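Long-range contacts in regulator of nonsense transcripts 2 (Homo sapiens, PDB 4CEK), which acts as a factor of nonsense-mediated mRNA decay, the chain here being its second MIF4G domain, a helical repeat that probably serves mainly as a scaffold: residues 7-11 with 262-267; 17-21 with 222-226; 155-159 with 189-194; 250-254 with 297-301. All coordinates share one frame. Residues are numbered along the deposited sequence.

Contact 1 of 4, residues 7-11 with 262-267; sequences GIWED and RFLFRS
Residues 7-11 run as an irregular loop across the C-terminal turn of helix 247-266, with Ile8 and Arg266 in register (CA-CA 5.3 Å). Ser267 hydrogen-bonds through its OG to Phe263 O at 2.5 Å. Ile8 (m, t) lays CG2 3.9 Å from Phe263 CD1. The CA-CB bond of Trp9 points away, yet with chi1 m (-47°) and chi2 97° its CH2 reaches 3.4 Å from Phe263 CD1; Phe263 is t, and the rings meet obliquely, planes at 40°. Trp9 NE1 is held by Glu19. Both arginines extend from m chi1: Arg266 NH1 makes a weak hydrogen bond to Ile8 O (3.5 Å). Glu10, poorly ordered, curls back (m, p), so OE2 forms a salt bridge with Arg262 NH1 (3.1 Å) and OE1 a long one with Arg266 NH1 (3.7 Å). Arg262 NE also hydrogen-bonds Tyr304 O, with a cation-pi contact to its ring. Thus an aromatic patch and a Glu-Arg-Arg salt-bridge network fasten the first modelled residues to a helix end of the MIF4G helical repeat.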
loop_
_atom_site.group_PDB
_atom_site.type_symbol
_atom_site.label_atom_id
_atom_site.label_comp_id
_atom_site.label_asym_id
_atom_site.label_seq_id
_atom_site.Cartn_x
_atom_site.Cartn_y
_atom_site.Cartn_z
ATOM N N GLY A 7 20.705 11.244 0.371
ATOM C CA GLY A 7 19.555 11.407 1.301
ATOM C C GLY A 7 18.233 11.007 0.660
ATOM O O GLY A 7 17.623 11.801 -0.067
ATOM N N ILE A 8 17.787 9.780 0.941
ATOM C CA ILE A 8 16.518 9.280 0.404
ATOM C C ILE A 8 15.304 9.905 1.084
ATOM O O ILE A 8 14.288 10.091 0.434
ATOM C CB ILE A 8 16.388 7.741 0.491
ATOM C CG1 ILE A 8 17.485 7.051 -0.324
ATOM C CG2 ILE A 8 15.036 7.305 -0.048
ATOM C CD1 ILE A 8 17.545 5.547 -0.118
ATOM N N TRP A 9 15.401 10.226 2.375
ATOM C CA TRP A 9 14.235 10.717 3.148
ATOM C C TRP A 9 14.318 12.190 3.424
ATOM O O TRP A 9 15.412 12.749 3.457
ATOM C CB TRP A 9 14.109 9.932 4.463
ATOM C CG TRP A 9 14.232 8.449 4.242
ATOM C CD1 TRP A 9 15.365 7.658 4.402
ATOM C CD2 TRP A 9 13.190 7.540 3.737
ATOM N NE1 TRP A 9 15.102 6.355 4.062
ATOM C CE2 TRP A 9 13.812 6.218 3.649
ATOM C CE3 TRP A 9 11.861 7.692 3.362
ATOM C CZ2 TRP A 9 13.106 5.095 3.207
ATOM C CZ3 TRP A 9 11.152 6.560 2.929
ATOM C CH2 TRP A 9 11.765 5.294 2.853
ATOM N N GLU A 10 13.173 12.842 3.631
ATOM C CA GLU A 10 13.167 14.290 3.923
ATOM C C GLU A 10 13.646 14.569 5.343
ATOM O O GLU A 10 14.540 15.371 5.565
ATOM C CB GLU A 10 11.767 14.915 3.736
ATOM C CG GLU A 10 11.288 15.006 2.289
ATOM C CD GLU A 10 10.534 13.757 1.840
ATOM O OE1 GLU A 10 11.105 12.641 1.884
ATOM O OE2 GLU A 10 9.353 13.887 1.454
ATOM N N ASP A 11 13.035 13.872 6.290
ATOM C CA ASP A 11 13.155 14.157 7.706
ATOM C C ASP A 11 14.047 13.084 8.348
ATOM O O ASP A 11 14.692 12.290 7.661
ATOM C CB ASP A 11 11.736 14.120 8.303
ATOM C CG ASP A 11 11.490 15.199 9.331
ATOM O OD1 ASP A 11 12.462 15.693 9.944
ATOM O OD2 ASP A 11 10.303 15.536 9.543
ATOM N N ARG A 262 9.709 9.754 -4.789
ATOM C CA ARG A 262 11.015 10.222 -4.338
ATOM C C ARG A 262 11.865 9.077 -3.870
ATOM O O ARG A 262 13.059 9.063 -4.145
ATOM C CB ARG A 262 10.909 11.273 -3.239
ATOM C CG ARG A 262 10.602 12.657 -3.776
ATOM C CD ARG A 262 9.967 13.511 -2.697
ATOM N NE ARG A 262 9.815 14.895 -3.113
ATOM C CZ ARG A 262 9.351 15.872 -2.338
ATOM N NH1 ARG A 262 8.983 15.628 -1.075
ATOM N NH2 ARG A 262 9.258 17.104 -2.831
ATOM N N PHE A 263 11.256 8.127 -3.166
ATOM C CA PHE A 263 11.955 6.903 -2.763
ATOM C C PHE A 263 12.557 6.223 -3.977
ATOM O O PHE A 263 13.743 5.865 -3.986
ATOM C CB PHE A 263 11.000 5.969 -1.999
ATOM C CG PHE A 263 11.613 4.639 -1.604
ATOM C CD1 PHE A 263 12.357 4.520 -0.452
ATOM C CD2 PHE A 263 11.389 3.494 -2.374
ATOM C CE1 PHE A 263 12.908 3.282 -0.080
ATOM C CE2 PHE A 263 11.946 2.256 -2.023
ATOM C CZ PHE A 263 12.703 2.146 -0.875
ATOM N N LEU A 264 11.769 6.109 -5.037
ATOM C CA LEU A 264 12.256 5.473 -6.253
ATOM C C LEU A 264 13.309 6.283 -6.965
ATOM O O LEU A 264 14.304 5.725 -7.488
ATOM C CB LEU A 264 11.121 5.205 -7.208
ATOM C CG LEU A 264 10.045 4.172 -6.815
ATOM C CD1 LEU A 264 8.907 4.267 -7.824
ATOM C CD2 LEU A 264 10.569 2.728 -6.726
ATOM N N PHE A 265 13.089 7.599 -7.034
ATOM C CA PHE A 265 14.003 8.483 -7.778
ATOM C C PHE A 265 15.331 8.592 -7.018
ATOM O O PHE A 265 16.376 8.529 -7.600
ATOM C CB PHE A 265 13.358 9.866 -8.026
ATOM C CG PHE A 265 14.183 10.781 -8.878
ATOM C CD1 PHE A 265 14.108 10.720 -10.245
ATOM C CD2 PHE A 265 15.034 11.699 -8.303
ATOM C CE1 PHE A 265 14.879 11.562 -11.050
ATOM C CE2 PHE A 265 15.807 12.559 -9.100
ATOM C CZ PHE A 265 15.733 12.478 -10.479
ATOM N N ARG A 266 15.280 8.699 -5.707
ATOM C CA ARG A 266 16.494 8.874 -4.922
ATOM C C ARG A 266 17.334 7.591 -4.728
ATOM O O ARG A 266 18.556 7.648 -4.623
ATOM C CB ARG A 266 16.137 9.525 -3.586
ATOM C CG ARG A 266 15.663 10.949 -3.792
ATOM C CD ARG A 266 15.114 11.572 -2.535
ATOM N NE ARG A 266 14.599 12.909 -2.829
ATOM C CZ ARG A 266 13.959 13.704 -1.962
ATOM N NH1 ARG A 266 13.722 13.310 -0.710
ATOM N NH2 ARG A 266 13.535 14.896 -2.368
ATOM N N SER A 267 16.679 6.441 -4.703
ATOM C CA SER A 267 17.362 5.167 -4.538
ATOM C C SER A 267 18.223 4.862 -5.764
ATOM O O SER A 267 17.746 4.933 -6.896
ATOM C CB SER A 267 16.320 4.062 -4.299
ATOM O OG SER A 267 15.558 4.345 -3.130
#

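Contact 2 of 4, residues 17-21 with 222-226; sequences FYENL and ELTKF
Tyr18 and Phe226 carry most of this contact and mark its register, with CA atoms 5.8 Å apart. Tyr18 lies in the last turn of helix 13-19, which Asn20 leaves; Phe226 follows the end of helix 210-225, its N still hydrogen-bonded to Glu222 O at 3.1 Å. Both side chains are m with chi2 near -70°, and their rings meet obliquely, centroids 4.8 Å apart and planes at 50°, with Tyr18 CE1 3.4 Å from Phe226 CE2. Phe17, a t rotamer, completes the aromatic cluster: its CE2 is 3.9 Å from Phe226 CZ, while Phe17 O lies 3.2 Å from Phe226 CE1 at the ring edge. Leu21 CD2 adds an apolar contact to Phe226 CE1 at 3.9 Å. Lys225, third in buried area, passes its CD over one face of the Tyr18 ring. At the phenol end, Tyr18 OH donates to Glu222 OE1 (2.6 Å) and weakly accepts from Lys225 NZ (3.2 Å), which is salt-bridged to Glu222 OE2 at 2.7 Å. Short helix 13-19 thus docks on the C-terminal end of helix 210-225 of the MIF4G helical repeat; helix 169-179 adjoins through Ala173 and Arg174 at Phe226, and helix 247-266 through Thr259 O, hydrogen-bonded to Lys225 NZ.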
loop_
_atom_site.group_PDB
_atom_site.type_symbol
_atom_site.label_atom_id
_atom_site.label_comp_id
_atom_site.label_asym_id
_atom_site.label_seq_id
_atom_site.Cartn_x
_atom_site.Cartn_y
_atom_site.Cartn_z
ATOM N N PHE A 17 10.663 5.985 10.565
ATOM C CA PHE A 17 9.370 5.375 10.362
ATOM C C PHE A 17 9.482 4.231 9.337
ATOM O O PHE A 17 8.775 3.226 9.455
ATOM C CB PHE A 17 8.338 6.413 9.925
ATOM C CG PHE A 17 6.938 5.876 9.872
ATOM C CD1 PHE A 17 6.167 5.825 11.010
ATOM C CD2 PHE A 17 6.408 5.389 8.685
ATOM C CE1 PHE A 17 4.879 5.316 10.972
ATOM C CE2 PHE A 17 5.120 4.904 8.639
ATOM C CZ PHE A 17 4.359 4.860 9.781
ATOM N N TYR A 18 10.400 4.367 8.378
ATOM C CA TYR A 18 10.476 3.443 7.254
ATOM C C TYR A 18 11.608 2.454 7.402
ATOM O O TYR A 18 11.537 1.402 6.816
ATOM C CB TYR A 18 10.556 4.199 5.902
ATOM C CG TYR A 18 9.239 4.839 5.550
ATOM C CD1 TYR A 18 8.154 4.048 5.178
ATOM C CD2 TYR A 18 9.045 6.214 5.653
ATOM C CE1 TYR A 18 6.924 4.603 4.894
ATOM C CE2 TYR A 18 7.801 6.784 5.366
ATOM C CZ TYR A 18 6.749 5.967 4.992
ATOM O OH TYR A 18 5.510 6.477 4.695
ATOM N N GLU A 19 12.626 2.773 8.200
ATOM C CA GLU A 19 13.812 1.942 8.311
ATOM C C GLU A 19 14.080 1.355 9.691
ATOM O O GLU A 19 14.807 0.373 9.781
ATOM C CB GLU A 19 15.044 2.731 7.889
ATOM C CG GLU A 19 14.883 3.447 6.561
ATOM C CD GLU A 19 16.207 3.747 5.891
ATOM O OE1 GLU A 19 17.256 3.687 6.557
ATOM O OE2 GLU A 19 16.197 4.049 4.678
ATOM N N ASN A 20 13.545 1.948 10.758
ATOM C CA ASN A 20 13.802 1.430 12.116
ATOM C C ASN A 20 12.598 0.727 12.687
ATOM O O ASN A 20 11.712 1.332 13.315
ATOM C CB ASN A 20 14.308 2.536 13.050
ATOM C CG ASN A 20 15.726 2.950 12.708
ATOM O OD1 ASN A 20 16.028 4.133 12.553
ATOM N ND2 ASN A 20 16.596 1.957 12.525
ATOM N N LEU A 21 12.576 -0.573 12.437
ATOM C CA LEU A 21 11.472 -1.435 12.800
ATOM C C LEU A 21 11.846 -2.150 14.090
ATOM O O LEU A 21 13.033 -2.287 14.409
ATOM C CB LEU A 21 11.181 -2.438 11.660
ATOM C CG LEU A 21 10.688 -1.867 10.315
ATOM C CD1 LEU A 21 10.272 -2.974 9.362
ATOM C CD2 LEU A 21 9.528 -0.913 10.549
ATOM N N GLU A 222 3.003 2.873 -0.057
ATOM C CA GLU A 222 3.517 2.761 1.336
ATOM C C GLU A 222 4.331 1.462 1.524
ATOM O O GLU A 222 5.452 1.454 2.048
ATOM C CB GLU A 222 2.342 2.806 2.312
ATOM C CG GLU A 222 1.761 4.211 2.521
ATOM C CD GLU A 222 2.852 5.207 2.927
ATOM O OE1 GLU A 222 3.767 4.832 3.688
ATOM O OE2 GLU A 222 2.851 6.356 2.445
ATOM N N LEU A 223 3.798 0.387 0.971
ATOM C CA LEU A 223 4.460 -0.903 0.955
ATOM C C LEU A 223 5.763 -0.877 0.190
ATOM O O LEU A 223 6.670 -1.631 0.507
ATOM C CB LEU A 223 3.493 -1.973 0.400
ATOM C CG LEU A 223 2.424 -2.363 1.444
ATOM C CD1 LEU A 223 1.271 -3.096 0.829
ATOM C CD2 LEU A 223 3.059 -3.195 2.569
ATOM N N THR A 224 5.879 -0.002 -0.809
ATOM C CA THR A 224 7.099 0.078 -1.606
ATOM C C THR A 224 8.174 0.721 -0.756
ATOM O O THR A 224 9.361 0.281 -0.764
ATOM C CB THR A 224 6.881 0.931 -2.884
ATOM O OG1 THR A 224 5.853 0.326 -3.684
ATOM C CG2 THR A 224 8.150 1.052 -3.723
ATOM N N LYS A 225 7.782 1.781 -0.034
ATOM C CA LYS A 225 8.733 2.480 0.850
ATOM C C LYS A 225 9.245 1.533 1.937
ATOM O O LYS A 225 10.344 1.698 2.396
ATOM C CB LYS A 225 8.140 3.793 1.451
ATOM C CG LYS A 225 8.097 4.968 0.445
ATOM C CD LYS A 225 7.426 6.262 0.968
ATOM C CE LYS A 225 5.977 6.068 1.381
ATOM N NZ LYS A 225 5.214 7.349 1.620
ATOM N N PHE A 226 8.447 0.538 2.320
ATOM C CA PHE A 226 8.882 -0.476 3.281
ATOM C C PHE A 226 9.590 -1.706 2.644
ATOM O O PHE A 226 9.950 -2.651 3.357
ATOM C CB PHE A 226 7.674 -0.929 4.118
ATOM C CG PHE A 226 7.378 -0.017 5.277
ATOM C CD1 PHE A 226 8.228 0.030 6.347
ATOM C CD2 PHE A 226 6.262 0.775 5.278
ATOM C CE1 PHE A 226 7.979 0.866 7.408
ATOM C CE2 PHE A 226 5.989 1.603 6.318
ATOM C CZ PHE A 226 6.845 1.650 7.394
#

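Contact 3 of 4, residues 155-159 with 189-194; sequences VRALF and DLCSML
Within the all-helical repeat of the MIF4G domain, the C-terminal end of helix 148-159 packs on helix 185-203 through a buried, apolar interface. The two segments are helical throughout; their axes approach to 9.8 Å and run at 41° (signed crossing -41°), with Val155 and Leu190 nearest at 5.7 Å between CA atoms. Val155, Leu158 and Phe159 all direct CA-CB toward the partner. Val155 sets CG1 3.8 Å from Asp189 CB and 4.5 Å from Leu190 CB. Leu190 (t, p) places CD1 3.7 Å from Phe159 CB, at the edge of that ring, and CD2 4.1 Å from Leu158 CB. Phe219 and Val176, on helices 210-225 and 169-179, extend the core around Leu190. Phe159, a t rotamer with chi2 83°, brings its ring against Met193 and Leu194: CD1 is 3.8 Å from Met193 CB, and CE1 is 4.1 Å from Leu194 CD2. Met193 (chi1 m, chi2 t) completes a Met-aromatic contact, its SD over the ring face 4.6 Å from the Phe159 centroid and 25° off the normal.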
loop_
_atom_site.group_PDB
_atom_site.type_symbol
_atom_site.label_atom_id
_atom_site.label_comp_id
_atom_site.label_asym_id
_atom_site.label_seq_id
_atom_site.Cartn_x
_atom_site.Cartn_y
_atom_site.Cartn_z
ATOM N N VAL A 155 -4.680 -10.144 7.190
ATOM C CA VAL A 155 -4.495 -9.737 5.795
ATOM C C VAL A 155 -5.783 -9.131 5.241
ATOM O O VAL A 155 -5.771 -8.060 4.637
ATOM C CB VAL A 155 -4.037 -10.929 4.936
ATOM C CG1 VAL A 155 -4.278 -10.646 3.467
ATOM C CG2 VAL A 155 -2.579 -11.260 5.180
ATOM N N ARG A 156 -6.901 -9.776 5.505
ATOM C CA ARG A 156 -8.157 -9.329 4.946
ATOM C C ARG A 156 -8.666 -8.052 5.605
ATOM O O ARG A 156 -9.282 -7.205 4.949
ATOM C CB ARG A 156 -9.202 -10.442 5.037
ATOM C CG ARG A 156 -8.889 -11.628 4.139
ATOM C CD ARG A 156 -9.860 -12.783 4.374
ATOM N NE ARG A 156 -9.324 -14.049 3.884
ATOM C CZ ARG A 156 -10.027 -15.178 3.729
ATOM N NH1 ARG A 156 -11.316 -15.239 4.016
ATOM N NH2 ARG A 156 -9.426 -16.261 3.273
ATOM N N ALA A 157 -8.405 -7.896 6.896
ATOM C CA ALA A 157 -8.765 -6.648 7.586
ATOM C C ALA A 157 -7.873 -5.502 7.139
ATOM O O ALA A 157 -8.345 -4.386 6.997
ATOM C CB ALA A 157 -8.712 -6.799 9.102
ATOM N N LEU A 158 -6.591 -5.758 6.930
ATOM C CA LEU A 158 -5.701 -4.746 6.357
ATOM C C LEU A 158 -6.177 -4.312 4.952
ATOM O O LEU A 158 -6.183 -3.136 4.649
ATOM C CB LEU A 158 -4.279 -5.265 6.305
ATOM C CG LEU A 158 -3.683 -5.636 7.657
ATOM C CD1 LEU A 158 -2.224 -6.011 7.503
ATOM C CD2 LEU A 158 -3.826 -4.451 8.601
ATOM N N PHE A 159 -6.651 -5.253 4.132
ATOM C CA PHE A 159 -6.980 -4.964 2.734
ATOM C C PHE A 159 -8.259 -4.131 2.609
ATOM O O PHE A 159 -8.395 -3.323 1.675
ATOM C CB PHE A 159 -7.110 -6.271 1.938
ATOM C CG PHE A 159 -7.529 -6.081 0.503
ATOM C CD1 PHE A 159 -6.589 -5.754 -0.474
ATOM C CD2 PHE A 159 -8.853 -6.241 0.124
ATOM C CE1 PHE A 159 -6.962 -5.598 -1.802
ATOM C CE2 PHE A 159 -9.232 -6.089 -1.198
ATOM C CZ PHE A 159 -8.281 -5.770 -2.178
ATOM N N ASP A 189 0.408 -12.276 0.883
ATOM C CA ASP A 189 -1.007 -12.338 0.548
ATOM C C ASP A 189 -1.545 -10.930 0.254
ATOM O O ASP A 189 -2.280 -10.746 -0.713
ATOM C CB ASP A 189 -1.840 -12.937 1.699
ATOM C CG ASP A 189 -1.854 -14.482 1.718
ATOM O OD1 ASP A 189 -1.019 -15.124 1.057
ATOM O OD2 ASP A 189 -2.723 -15.048 2.427
ATOM N N LEU A 190 -1.183 -9.962 1.096
ATOM C CA LEU A 190 -1.647 -8.595 0.939
ATOM C C LEU A 190 -1.141 -8.082 -0.412
ATOM O O LEU A 190 -1.940 -7.557 -1.191
ATOM C CB LEU A 190 -1.206 -7.686 2.103
ATOM C CG LEU A 190 -1.879 -6.298 2.136
ATOM C CD1 LEU A 190 -3.403 -6.347 2.101
ATOM C CD2 LEU A 190 -1.417 -5.499 3.329
ATOM N N CYS A 191 0.135 -8.332 -0.732
ATOM C CA CYS A 191 0.699 -7.804 -1.956
ATOM C C CYS A 191 0.007 -8.404 -3.158
ATOM O O CYS A 191 -0.291 -7.699 -4.147
ATOM C CB CYS A 191 2.194 -8.035 -2.052
ATOM S SG CYS A 191 3.103 -7.011 -0.867
ATOM N N SER A 192 -0.255 -9.698 -3.064
ATOM C CA SER A 192 -0.936 -10.397 -4.116
ATOM C C SER A 192 -2.313 -9.849 -4.343
ATOM O O SER A 192 -2.746 -9.662 -5.485
ATOM C CB SER A 192 -1.041 -11.872 -3.781
ATOM O OG SER A 192 -1.857 -12.492 -4.763
ATOM N N MET A 193 -3.012 -9.588 -3.259
ATOM C CA MET A 193 -4.344 -8.958 -3.340
ATOM C C MET A 193 -4.273 -7.539 -3.959
ATOM O O MET A 193 -5.124 -7.155 -4.764
ATOM C CB MET A 193 -4.963 -8.888 -1.936
ATOM C CG MET A 193 -5.359 -10.246 -1.350
ATOM S SD MET A 193 -6.259 -10.065 0.208
ATOM C CE MET A 193 -4.895 -9.750 1.317
ATOM N N LEU A 194 -3.247 -6.773 -3.578
ATOM C CA LEU A 194 -3.120 -5.390 -3.983
ATOM C C LEU A 194 -2.758 -5.360 -5.455
ATOM O O LEU A 194 -3.355 -4.606 -6.208
ATOM C CB LEU A 194 -2.083 -4.663 -3.123
ATOM C CG LEU A 194 -2.547 -4.198 -1.737
ATOM C CD1 LEU A 194 -1.392 -3.598 -0.926
ATOM C CD2 LEU A 194 -3.652 -3.169 -1.871
#

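Contact 4 of 4, residues 250-254 with 297-301; sequences IEMAC and MVENA
Helices 247-266 and 292-305 lie side by side here and run in nearly the same direction, their segment axes 9.8 Å apart at the closest and inclined by 15° (signed crossing angle +15°). Such near-parallel packing, with helix 268-287 between them in sequence, suits the MIF4G alpha-helical repeat. Both segments are regular helix, with Cys254 N hydrogen-bonded to Ile250 O at 3.0 Å and Ala301 N to Met297 O at 3.1 Å. Met297 opens the second segment with the largest buried area of the pair. Its t, t, m side chain reaches across, setting SD 3.7 Å from Glu251 CG and 4.4 Å from Ile250 CG2, while CG is 3.7 Å from Cys254 SG. Cys254, an m rotamer directed toward the partner helix, also has its SG 3.7 Å from Met297 O. Val298 follows in the t rotamer, its CG2 3.7 Å from Ile250 CG2; Phe245, in a loop, touches both of these residues. One turn after Met297, Ala301 faces the partner again, and its CB approaches Cys254 SG to 3.9 Å. The small pair Cys254 and Ala301 marks the register, with CA atoms 5.5 Å apart. Glu251 contributes its aliphatic part here and sends OE2 to a hydrogen bond with Tyr294 OH. The contact between the two segments is therefore mainly apolar and sulfur-rich, and its cohesion rests on close van der Waals fit.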
loop_
_atom_site.group_PDB
_atom_site.type_symbol
_atom_site.label_atom_id
_atom_site.label_comp_id
_atom_site.label_asym_id
_atom_site.label_seq_id
_atom_site.Cartn_x
_atom_site.Cartn_y
_atom_site.Cartn_z
ATOM N N ILE A 250 -3.647 8.371 -15.534
ATOM C CA ILE A 250 -2.784 9.520 -15.273
ATOM C C ILE A 250 -2.901 9.834 -13.793
ATOM O O ILE A 250 -1.870 10.037 -13.151
ATOM C CB ILE A 250 -3.165 10.791 -16.106
ATOM C CG1 ILE A 250 -2.826 10.647 -17.603
ATOM C CG2 ILE A 250 -2.407 11.999 -15.616
ATOM C CD1 ILE A 250 -3.604 11.613 -18.505
ATOM N N GLU A 251 -4.119 9.846 -13.233
ATOM C CA GLU A 251 -4.262 10.162 -11.805
ATOM C C GLU A 251 -3.666 9.092 -10.899
ATOM O O GLU A 251 -2.947 9.404 -9.941
ATOM C CB GLU A 251 -5.684 10.408 -11.384
ATOM C CG GLU A 251 -6.503 11.211 -12.357
ATOM C CD GLU A 251 -7.783 11.744 -11.737
ATOM O OE1 GLU A 251 -7.724 12.164 -10.532
ATOM O OE2 GLU A 251 -8.825 11.735 -12.468
ATOM N N MET A 252 -3.955 7.837 -11.196
ATOM C CA MET A 252 -3.352 6.710 -10.448
ATOM C C MET A 252 -1.844 6.852 -10.458
ATOM O O MET A 252 -1.200 6.716 -9.429
ATOM C CB MET A 252 -3.765 5.359 -11.052
ATOM C CG MET A 252 -5.272 5.054 -10.964
ATOM S SD MET A 252 -5.706 3.523 -11.845
ATOM C CE MET A 252 -4.707 2.374 -10.907
ATOM N N ALA A 253 -1.292 7.152 -11.624
ATOM C CA ALA A 253 0.151 7.385 -11.775
ATOM C C ALA A 253 0.699 8.480 -10.862
ATOM O O ALA A 253 1.796 8.325 -10.296
ATOM C CB ALA A 253 0.482 7.766 -13.207
ATOM N N CYS A 254 -0.029 9.594 -10.789
ATOM C CA CYS A 254 0.401 10.793 -10.078
ATOM C C CYS A 254 0.260 10.567 -8.602
ATOM O O CYS A 254 1.146 10.967 -7.825
ATOM C CB CYS A 254 -0.386 12.075 -10.537
ATOM S SG CYS A 254 0.004 12.593 -12.266
ATOM N N MET A 297 -1.461 18.263 -13.596
ATOM C CA MET A 297 -1.234 17.040 -12.761
ATOM C C MET A 297 0.103 16.333 -13.027
ATOM O O MET A 297 0.901 16.163 -12.125
ATOM C CB MET A 297 -2.375 16.039 -12.951
ATOM C CG MET A 297 -2.649 15.120 -11.758
ATOM S SD MET A 297 -4.029 13.982 -12.083
ATOM C CE MET A 297 -5.434 15.102 -11.980
ATOM N N VAL A 298 0.383 15.966 -14.263
ATOM C CA VAL A 298 1.654 15.338 -14.594
ATOM C C VAL A 298 2.859 16.228 -14.201
ATOM O O VAL A 298 3.826 15.752 -13.583
ATOM C CB VAL A 298 1.713 15.015 -16.117
ATOM C CG1 VAL A 298 3.106 14.504 -16.521
ATOM C CG2 VAL A 298 0.605 14.004 -16.526
ATOM N N GLU A 299 2.808 17.519 -14.554
ATOM C CA GLU A 299 3.861 18.476 -14.147
ATOM C C GLU A 299 4.112 18.480 -12.648
ATOM O O GLU A 299 5.247 18.375 -12.199
ATOM C CB GLU A 299 3.503 19.898 -14.616
ATOM C CG GLU A 299 3.623 20.015 -16.123
ATOM C CD GLU A 299 2.949 21.225 -16.717
ATOM O OE1 GLU A 299 2.279 21.974 -16.017
ATOM O OE2 GLU A 299 3.110 21.434 -17.927
ATOM N N ASN A 300 3.044 18.575 -11.878
ATOM C CA ASN A 300 3.176 18.609 -10.434
ATOM C C ASN A 300 3.814 17.335 -9.838
ATOM O O ASN A 300 4.724 17.441 -9.011
ATOM C CB ASN A 300 1.840 18.947 -9.809
ATOM C CG ASN A 300 1.464 20.396 -10.030
ATOM O OD1 ASN A 300 2.305 21.209 -10.477
ATOM N ND2 ASN A 300 0.197 20.735 -9.754
ATOM N N ALA A 301 3.422 16.157 -10.342
ATOM C CA ALA A 301 4.041 14.905 -9.906
ATOM C C ALA A 301 5.489 14.867 -10.303
ATOM O O ALA A 301 6.338 14.425 -9.516
ATOM C CB ALA A 301 3.312 13.681 -10.459
#

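Contacts 1, 2 and 3 touch in succession, while contact 4 stands apart. Contacts 1 and 2, with centres about 12 Å apart, touch one another: Trp9 NE1 reaches Glu19 OE2 at 2.6 Å, a probable hydrogen bond, and Trp9 CH2 packs 3.5 Å from Tyr18 CB, so the N-terminal region joins the ends of two helices. Contact 2 passes into the core at contact 3, about 17 Å away between centres, where Leu223 CD1 meets Leu194 CD1 at 3.2 Å. Contact 4 shares helix 247-266 with contact 1, but their nearest atoms are about 7 Å apart. Along the chain, contacts 2 and 3 are nested within the loop closed by contact 1, whereas contacts 1 and 4 cross.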